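Local coordinates for protein plantazolicin methyltransferase BamL (PDB 5DLY) that probably transfers methyl groups from S-adenosyl-L-methionine to the N-terminal amine of desmethylplantazolicin, the precursor of the antibiotic plantazolicin, at residues A[12-16]-A[186-190]; A[62-68]-A[84-90]; A[208-214]-A[259-265]. All coordinates share one frame. Numbering follows the deposited sequence.

Contact 1 of 3, residues A[12-16]-A[186-190]. With 5D7 (prop-2-en-1-yl 2-[(1S)-1-amino-4-carbamimidamidobutyl]-1,3-thiazole-4-carboxylate), chain B.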
# COMPACT_ATOMS: atom_id res chain seq x y z
N ASN A 12 -12.64 2.67 14.90
CA ASN A 12 -12.51 1.43 14.13
C ASN A 12 -11.07 1.18 13.72
O ASN A 12 -10.58 0.06 13.80
CB ASN A 12 -13.42 1.46 12.89
CG ASN A 12 -14.89 1.46 13.25
OD1 ASN A 12 -15.30 0.92 14.28
ND2 ASN A 12 -15.70 2.06 12.38
N ARG A 13 -10.38 2.25 13.31
CA ARG A 13 -9.00 2.15 12.86
C ARG A 13 -8.07 1.82 14.03
O ARG A 13 -7.14 1.02 13.87
CB ARG A 13 -8.56 3.43 12.14
CG ARG A 13 -9.29 3.67 10.83
CD ARG A 13 -8.59 4.70 9.96
NE ARG A 13 -8.49 5.98 10.66
CZ ARG A 13 -9.47 6.87 10.73
NH1 ARG A 13 -10.64 6.64 10.12
NH2 ARG A 13 -9.28 8.00 11.40
N ILE A 14 -8.34 2.40 15.20
CA ILE A 14 -7.59 2.07 16.41
C ILE A 14 -7.72 0.58 16.73
O ILE A 14 -6.73 -0.08 17.04
CB ILE A 14 -8.01 2.91 17.64
CG1 ILE A 14 -7.91 4.42 17.36
CG2 ILE A 14 -7.22 2.49 18.88
CD1 ILE A 14 -6.53 4.92 16.99
N GLN A 15 -8.95 0.06 16.64
CA GLN A 15 -9.23 -1.36 16.87
C GLN A 15 -8.52 -2.27 15.87
O GLN A 15 -7.95 -3.29 16.25
CB GLN A 15 -10.74 -1.61 16.88
CG GLN A 15 -11.15 -3.08 17.02
CD GLN A 15 -10.66 -3.72 18.31
OE1 GLN A 15 -10.42 -3.05 19.31
NE2 GLN A 15 -10.51 -5.05 18.29
N ALA A 16 -8.53 -1.88 14.59
CA ALA A 16 -7.84 -2.67 13.55
C ALA A 16 -6.34 -2.76 13.85
O ALA A 16 -5.72 -3.81 13.64
CB ALA A 16 -8.07 -2.05 12.18
N TYR A 186 -11.78 -5.00 7.93
CA TYR A 186 -12.74 -4.43 6.99
C TYR A 186 -13.56 -3.28 7.56
O TYR A 186 -13.83 -2.32 6.86
CB TYR A 186 -13.65 -5.51 6.38
CG TYR A 186 -12.96 -6.33 5.31
CD1 TYR A 186 -12.92 -5.89 3.98
CD2 TYR A 186 -12.33 -7.53 5.63
CE1 TYR A 186 -12.27 -6.64 3.00
CE2 TYR A 186 -11.68 -8.28 4.66
CZ TYR A 186 -11.65 -7.83 3.35
OH TYR A 186 -11.00 -8.59 2.41
N ARG A 187 -13.92 -3.37 8.85
CA ARG A 187 -14.69 -2.31 9.51
C ARG A 187 -13.91 -0.99 9.55
O ARG A 187 -14.50 0.09 9.49
CB ARG A 187 -15.09 -2.74 10.93
CG ARG A 187 -16.28 -1.98 11.50
CD ARG A 187 -16.50 -2.22 12.99
NE ARG A 187 -16.60 -3.64 13.35
CZ ARG A 187 -15.69 -4.30 14.05
NH1 ARG A 187 -14.61 -3.68 14.51
NH2 ARG A 187 -15.86 -5.59 14.31
N ALA A 188 -12.58 -1.08 9.62
CA ALA A 188 -11.72 0.10 9.65
C ALA A 188 -11.48 0.69 8.26
O ALA A 188 -10.94 1.79 8.13
CB ALA A 188 -10.38 -0.24 10.30
N SER A 189 -11.87 -0.04 7.22
CA SER A 189 -11.54 0.35 5.85
C SER A 189 -12.45 1.43 5.29
O SER A 189 -13.55 1.66 5.81
CB SER A 189 -11.59 -0.87 4.93
OG SER A 189 -10.80 -1.92 5.45
N LEU A 190 -11.98 2.10 4.23
CA LEU A 190 -12.82 3.04 3.50
C LEU A 190 -13.57 2.30 2.40
O LEU A 190 -13.19 1.20 2.00
CB LEU A 190 -11.96 4.14 2.88
CG LEU A 190 -11.16 5.02 3.86
CD1 LEU A 190 -10.18 5.90 3.10
CD2 LEU A 190 -12.05 5.85 4.77
O9 5D7 B . -5.18 -7.78 1.62
C6 5D7 B . -5.84 -8.36 2.47
O7 5D7 B . -6.85 -9.33 2.11
C8 5D7 B . -7.21 -9.56 0.74
C2 5D7 B . -5.62 -8.12 3.92
N3 5D7 B . -4.56 -7.40 4.38
C4 5D7 B . -4.49 -7.27 5.71
S5 5D7 B . -5.81 -8.14 6.42
C1 5D7 B . -6.46 -8.65 4.91
CA 5D7 B . -3.49 -6.58 6.56
N 5D7 B . -2.39 -6.18 5.70
CB 5D7 B . -4.10 -5.37 7.28
CG 5D7 B . -5.02 -4.48 6.43
CD 5D7 B . -4.94 -3.05 6.95
NE 5D7 B . -5.91 -2.23 6.24
CZ 5D7 B . -7.20 -2.02 6.54
NH2 5D7 B . -7.90 -1.28 5.80
NH1 5D7 B . -7.71 -2.55 7.57
C3 5D7 B . -8.33 -10.57 0.72
C5 5D7 B . -8.43 -11.44 -0.26
O HOH W 1 -11.52 4.50 8.23
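The two segments meet without a direct hydrogen bond, and water 1 makes the polar link. It accepts from Arg13 NH1 (3.0 Å) and donates to Ala188 O (2.8 Å). The direct contact centres on Ala188, whose CA is 4.7 Å from the CA of Arg13. Its methyl group meets one side of helix 10-21: Ala188 CB is 3.5 Å from Ala16 CB and 3.5 Å from Asn12 O. The small side chains of Ala16 and Ala188 allow this close approach. The aliphatic part of Arg13 helps, with CG 3.7 Å from Ala188 O. The Arg13 guanidinium hydrogen-bonds to the carbonyls of Phe136, Lys137 and Val6. At the outer edge, Asn12 OD1 lies 3.6 Å from Arg187 CD. Arg187 and Gln15 both turn to Asp184, by a salt bridge and a hydrogen bond.

Ser189 and Tyr186 line the pocket of the substrate analogue. Ser189 OG accepts a hydrogen bond from NH2 of the ligand guanidinium (3.0 Å), and Tyr186 OH lies 3.7 Å from ligand C3. The contact packs helix 10-21, near the N-terminus, against segment 186-190, on helix 176-187 and the chain that follows. Leu190 packs on helix 192-203, and Ala16 touches Leu135.

Contact 2 of 3, residues A[62-68]-A[84-90]. With SAH (S-adenosyl-L-homocysteine), chain C.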
# COMPACT_ATOMS: atom_id res chain seq x y z
N SER A 62 14.30 6.23 -6.02
CA SER A 62 13.99 6.08 -4.61
C SER A 62 12.58 5.54 -4.42
O SER A 62 11.66 5.92 -5.16
CB SER A 62 14.13 7.43 -3.88
OG SER A 62 13.35 8.45 -4.51
N VAL A 63 12.43 4.65 -3.44
CA VAL A 63 11.13 4.14 -3.00
C VAL A 63 11.06 4.25 -1.49
O VAL A 63 11.97 3.80 -0.79
CB VAL A 63 10.89 2.67 -3.43
CG1 VAL A 63 9.56 2.14 -2.89
CG2 VAL A 63 10.90 2.54 -4.94
N LEU A 64 10.00 4.89 -1.00
CA LEU A 64 9.68 4.97 0.41
C LEU A 64 8.48 4.08 0.70
O LEU A 64 7.40 4.28 0.13
CB LEU A 64 9.40 6.43 0.81
CG LEU A 64 8.75 6.68 2.18
CD1 LEU A 64 9.65 6.19 3.32
CD2 LEU A 64 8.41 8.15 2.35
N ASP A 65 8.66 3.10 1.57
CA ASP A 65 7.62 2.12 1.88
C ASP A 65 6.99 2.41 3.24
O ASP A 65 7.65 2.34 4.29
CB ASP A 65 8.22 0.70 1.85
CG ASP A 65 7.17 -0.38 1.88
OD1 ASP A 65 6.04 -0.13 1.43
OD2 ASP A 65 7.48 -1.50 2.35
N ILE A 66 5.70 2.74 3.22
CA ILE A 66 4.98 3.16 4.44
C ILE A 66 4.30 1.96 5.09
O ILE A 66 3.53 1.27 4.45
CB ILE A 66 3.94 4.27 4.12
CG1 ILE A 66 4.58 5.48 3.40
CG2 ILE A 66 3.18 4.69 5.38
CD1 ILE A 66 5.65 6.22 4.19
N GLY A 67 4.58 1.71 6.37
CA GLY A 67 4.06 0.51 7.03
C GLY A 67 4.75 -0.72 6.47
O GLY A 67 4.09 -1.67 6.03
N CYS A 68 6.08 -0.69 6.50
CA CYS A 68 6.91 -1.65 5.76
C CYS A 68 6.96 -3.05 6.36
O CYS A 68 7.56 -3.93 5.77
CB CYS A 68 8.33 -1.10 5.61
SG CYS A 68 9.17 -0.84 7.18
N ILE A 84 18.87 1.71 -6.07
CA ILE A 84 17.66 2.41 -5.65
C ILE A 84 17.83 2.74 -4.18
O ILE A 84 18.31 1.91 -3.40
CB ILE A 84 16.40 1.54 -5.89
CG1 ILE A 84 15.11 2.30 -5.56
CG2 ILE A 84 16.47 0.22 -5.13
CD1 ILE A 84 14.35 2.77 -6.78
N GLU A 85 17.47 3.96 -3.79
CA GLU A 85 17.48 4.34 -2.39
C GLU A 85 16.19 3.84 -1.76
O GLU A 85 15.11 4.30 -2.13
CB GLU A 85 17.59 5.85 -2.23
CG GLU A 85 18.92 6.44 -2.68
CD GLU A 85 19.03 7.93 -2.43
OE1 GLU A 85 17.99 8.64 -2.41
OE2 GLU A 85 20.18 8.42 -2.28
N LEU A 86 16.32 2.89 -0.84
CA LEU A 86 15.16 2.25 -0.20
C LEU A 86 15.00 2.69 1.24
O LEU A 86 15.94 2.63 2.03
CB LEU A 86 15.31 0.73 -0.26
CG LEU A 86 15.36 0.14 -1.67
CD1 LEU A 86 15.76 -1.32 -1.63
CD2 LEU A 86 14.03 0.32 -2.39
N THR A 87 13.78 3.09 1.58
CA THR A 87 13.47 3.50 2.95
C THR A 87 12.15 2.87 3.37
O THR A 87 11.21 2.81 2.58
CB THR A 87 13.39 5.04 3.07
OG1 THR A 87 14.58 5.62 2.52
CG2 THR A 87 13.24 5.46 4.52
N GLY A 88 12.09 2.36 4.60
CA GLY A 88 10.85 1.80 5.14
C GLY A 88 10.58 2.34 6.53
O GLY A 88 11.51 2.59 7.31
N ILE A 89 9.30 2.56 6.83
CA ILE A 89 8.90 3.06 8.15
C ILE A 89 7.73 2.24 8.68
O ILE A 89 6.79 1.90 7.94
CB ILE A 89 8.56 4.57 8.14
CG1 ILE A 89 8.25 5.09 9.56
CG2 ILE A 89 7.42 4.88 7.17
CD1 ILE A 89 8.29 6.60 9.68
N ASP A 90 7.79 1.89 9.96
CA ASP A 90 6.72 1.10 10.58
C ASP A 90 6.74 1.42 12.06
O ASP A 90 7.81 1.64 12.62
CB ASP A 90 6.96 -0.40 10.35
CG ASP A 90 5.71 -1.22 10.56
OD1 ASP A 90 5.27 -1.34 11.72
OD2 ASP A 90 5.16 -1.76 9.56
N SAH C . 2.92 -2.82 3.83
CA SAH C . 2.76 -4.16 4.48
CB SAH C . 1.65 -4.11 5.52
CG SAH C . 2.04 -4.89 6.77
SD SAH C . 0.69 -5.07 7.91
C SAH C . 2.43 -5.20 3.44
O SAH C . 2.50 -4.94 2.25
OXT SAH C . 2.07 -6.33 3.76
C5' SAH C . 0.38 -3.40 8.42
C4' SAH C . 1.62 -2.70 8.96
O4' SAH C . 1.33 -1.30 9.14
C3' SAH C . 2.05 -3.22 10.33
O3' SAH C . 3.42 -3.68 10.28
C2' SAH C . 1.86 -2.04 11.27
O2' SAH C . 2.80 -1.96 12.34
C1' SAH C . 2.02 -0.87 10.31
N9 SAH C . 1.45 0.42 10.77
C8 SAH C . 0.22 0.62 11.29
N7 SAH C . 0.05 1.92 11.61
C5 SAH C . 1.18 2.57 11.27
C6 SAH C . 1.64 3.96 11.34
N6 SAH C . 0.82 4.90 11.83
N1 SAH C . 2.89 4.24 10.89
C2 SAH C . 3.69 3.27 10.40
N3 SAH C . 3.33 1.96 10.30
C4 SAH C . 2.10 1.57 10.73
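Two parallel strands of a beta-alpha-beta unit pair here, and their side chains alternate between the two faces of the sheet. Val63 and Leu86 lie on one face, where the m, t rotamer of Leu86 brings its CD2 to 4.1 Å from Val63 CB. Val63 CG2 also meets Ile84 CD1 at 3.9 Å. On the other face are Leu64, Thr87, Ile66 and Ile89. Leu64 is t, p, which brings CD1 to 3.9 Å from Thr87 CG2. Ile66 (m, m) sends CD1 to 3.7 Å from Ile89 CG2, while the end of Ile89 leads away from strand 62-66. Gly88 matters because a CB there would clash with Cys68 SG.

The backbone ladder runs from Val63 N to Glu85 O (3.0 Å) through to Ile89 N to Asp65 O (3.0 Å). Ile89 O then accepts from Cys68 N (3.0 Å) and weakly from Gly67 N (2.7 Å). Gly67 turns at positive phi, and a CB would crowd the ribose. Gly67 O accepts a hydrogen bond from SAH N at 2.7 Å. Asp90 (chi1 t) binds the ribose hydroxyls, SAH O2' to OD1 (2.6 Å) and SAH O3' to OD2 (2.7 Å). This is the Rossmann-like cofactor site of class I methyltransferases.

Helix 72-80 covers the Val63 and Leu86 face. Strand 124-130 flanks 62-66, and strand 107-110 flanks 85-90.

Contact 3 of 3, residues A[208-214]-A[259-265]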
# COMPACT_ATOMS: atom_id res chain seq x y z
N GLY A 208 -0.12 20.51 -10.23
CA GLY A 208 0.62 19.46 -10.94
C GLY A 208 0.47 18.09 -10.30
O GLY A 208 1.18 17.15 -10.66
N VAL A 209 -0.46 18.00 -9.35
CA VAL A 209 -0.72 16.75 -8.62
C VAL A 209 -2.14 16.27 -8.87
O VAL A 209 -3.12 16.96 -8.57
CB VAL A 209 -0.48 16.92 -7.11
CG1 VAL A 209 -0.78 15.62 -6.37
CG2 VAL A 209 0.95 17.38 -6.83
N SER A 210 -2.26 15.06 -9.43
CA SER A 210 -3.56 14.50 -9.79
C SER A 210 -3.79 13.19 -9.05
O SER A 210 -2.91 12.72 -8.35
CB SER A 210 -3.61 14.27 -11.30
OG SER A 210 -2.62 13.33 -11.70
N PHE A 211 -4.98 12.62 -9.20
CA PHE A 211 -5.27 11.33 -8.59
C PHE A 211 -6.03 10.40 -9.52
O PHE A 211 -6.66 10.83 -10.49
CB PHE A 211 -6.03 11.48 -7.25
CG PHE A 211 -7.52 11.67 -7.40
CD1 PHE A 211 -8.06 12.94 -7.58
CD2 PHE A 211 -8.38 10.57 -7.33
CE1 PHE A 211 -9.44 13.10 -7.71
CE2 PHE A 211 -9.75 10.73 -7.46
CZ PHE A 211 -10.28 12.00 -7.65
N HIS A 212 -5.98 9.10 -9.21
CA HIS A 212 -6.85 8.12 -9.84
C HIS A 212 -7.22 7.08 -8.81
O HIS A 212 -6.38 6.68 -8.00
CB HIS A 212 -6.18 7.45 -11.04
CG HIS A 212 -7.05 6.43 -11.72
ND1 HIS A 212 -7.91 6.75 -12.75
CD2 HIS A 212 -7.22 5.11 -11.49
CE1 HIS A 212 -8.55 5.66 -13.14
NE2 HIS A 212 -8.15 4.65 -12.39
N VAL A 213 -8.48 6.64 -8.84
CA VAL A 213 -8.94 5.56 -7.97
C VAL A 213 -9.72 4.55 -8.80
O VAL A 213 -10.42 4.92 -9.75
CB VAL A 213 -9.80 6.07 -6.78
CG1 VAL A 213 -10.16 4.94 -5.84
CG2 VAL A 213 -9.07 7.15 -5.99
N GLY A 214 -9.60 3.27 -8.45
CA GLY A 214 -10.33 2.22 -9.15
C GLY A 214 -10.23 0.92 -8.38
O GLY A 214 -9.34 0.75 -7.55
N HIS A 259 -7.50 0.76 -5.19
CA HIS A 259 -6.22 1.17 -5.75
C HIS A 259 -6.26 2.67 -5.97
O HIS A 259 -7.15 3.17 -6.65
CB HIS A 259 -5.97 0.47 -7.09
CG HIS A 259 -6.02 -1.02 -7.00
ND1 HIS A 259 -7.21 -1.71 -6.98
CD2 HIS A 259 -5.03 -1.94 -6.93
CE1 HIS A 259 -6.95 -3.00 -6.88
NE2 HIS A 259 -5.65 -3.17 -6.86
N GLY A 260 -5.32 3.40 -5.36
CA GLY A 260 -5.31 4.86 -5.46
C GLY A 260 -3.93 5.36 -5.83
O GLY A 260 -2.93 4.82 -5.36
N TRP A 261 -3.90 6.36 -6.71
CA TRP A 261 -2.65 7.00 -7.12
C TRP A 261 -2.74 8.49 -6.89
O TRP A 261 -3.76 9.12 -7.20
CB TRP A 261 -2.35 6.79 -8.61
CG TRP A 261 -2.33 5.37 -9.07
CD1 TRP A 261 -3.40 4.58 -9.34
CD2 TRP A 261 -1.17 4.57 -9.32
NE1 TRP A 261 -2.99 3.33 -9.73
CE2 TRP A 261 -1.62 3.30 -9.74
CE3 TRP A 261 0.22 4.81 -9.25
CZ2 TRP A 261 -0.74 2.26 -10.07
CZ3 TRP A 261 1.09 3.77 -9.58
CH2 TRP A 261 0.61 2.51 -9.98
N ILE A 262 -1.67 9.05 -6.33
CA ILE A 262 -1.45 10.48 -6.26
C ILE A 262 -0.20 10.73 -7.10
O ILE A 262 0.90 10.27 -6.76
CB ILE A 262 -1.30 10.96 -4.80
CG1 ILE A 262 -2.63 10.81 -4.06
CG2 ILE A 262 -0.89 12.43 -4.74
CD1 ILE A 262 -2.48 10.74 -2.55
N ILE A 263 -0.38 11.43 -8.22
CA ILE A 263 0.65 11.54 -9.26
C ILE A 263 1.14 12.98 -9.38
O ILE A 263 0.34 13.89 -9.58
CB ILE A 263 0.09 11.06 -10.62
CG1 ILE A 263 -0.32 9.58 -10.54
CG2 ILE A 263 1.11 11.27 -11.74
CD1 ILE A 263 -1.52 9.23 -11.40
N LYS A 264 2.44 13.18 -9.25
CA LYS A 264 3.02 14.51 -9.44
C LYS A 264 3.89 14.55 -10.69
O LYS A 264 4.81 13.74 -10.87
CB LYS A 264 3.79 14.99 -8.19
CG LYS A 264 4.27 16.43 -8.29
CD LYS A 264 4.88 16.90 -6.98
CE LYS A 264 5.34 18.35 -7.06
NZ LYS A 264 5.65 18.88 -5.71
N ASN A 265 3.60 15.52 -11.54
CA ASN A 265 4.37 15.74 -12.75
C ASN A 265 4.55 17.24 -12.97
O ASN A 265 3.69 17.90 -13.55
CB ASN A 265 3.68 15.09 -13.95
CG ASN A 265 4.54 15.09 -15.21
OD1 ASN A 265 5.72 15.42 -15.18
ND2 ASN A 265 3.94 14.71 -16.33
O HOH W 2 -0.43 14.96 -12.23
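Main-chain donors and acceptors of two antiparallel strands satisfy each other in pairs. Ser210 N gives to Ile263 O (2.9 Å) and Ile263 N returns to Ser210 O (2.8 Å). His212 N to Trp261 O (3.0 Å) and Trp261 N to His212 O (2.8 Å) repeat the pattern. Gly214 N bonds to His259 O (3.0 Å). Gly214 O accepts from His259 N (3.0 Å) and weakly from His259 ND1 (3.3 Å). At the other end Asn265 N meets Gly208 O at 3.0 Å.

This is the end of the class I methyltransferase sheet, where strand 258-265, antiparallel to its neighbours, inserts between 154-160 and the edge strand 209-214. The alternate residues Gly260, Ile262 and Lys264 hydrogen-bond to strand 154-160 through their backbones.

Water 2 lies 2.8 Å from Ser210 OG, with which it is hydrogen-bonded, and donates to Ile263 O (3.0 Å). The ring nitrogens His212 NE2 and Trp261 NE1 find Gly220 O and Gly219 O. Val209 CG1 and Ile262 CG2 touch at 3.6 Å.

Contacts 2 and 3 belong to the same seven-stranded sheet, with centres about 19 Å apart. Contact 2 is buried and parallel, and it carries part of the cofactor site. Contact 3 is antiparallel, includes the edge strand and is partly exposed, away from the annotated sites. Both rely on main-chain hydrogen bonds. Contact 1 lies outside the sheet and is also partly buried. It joins helix 10-21 to segment 186-190 through alanine methyls, the side chains of Asn12 and Arg187, and a water, beside the substrate analogue. Along the chain, contact 2 is nested within the loop closed by contact 1, while contact 3 follows both. Helix 192-203 borders contacts 1 and 3.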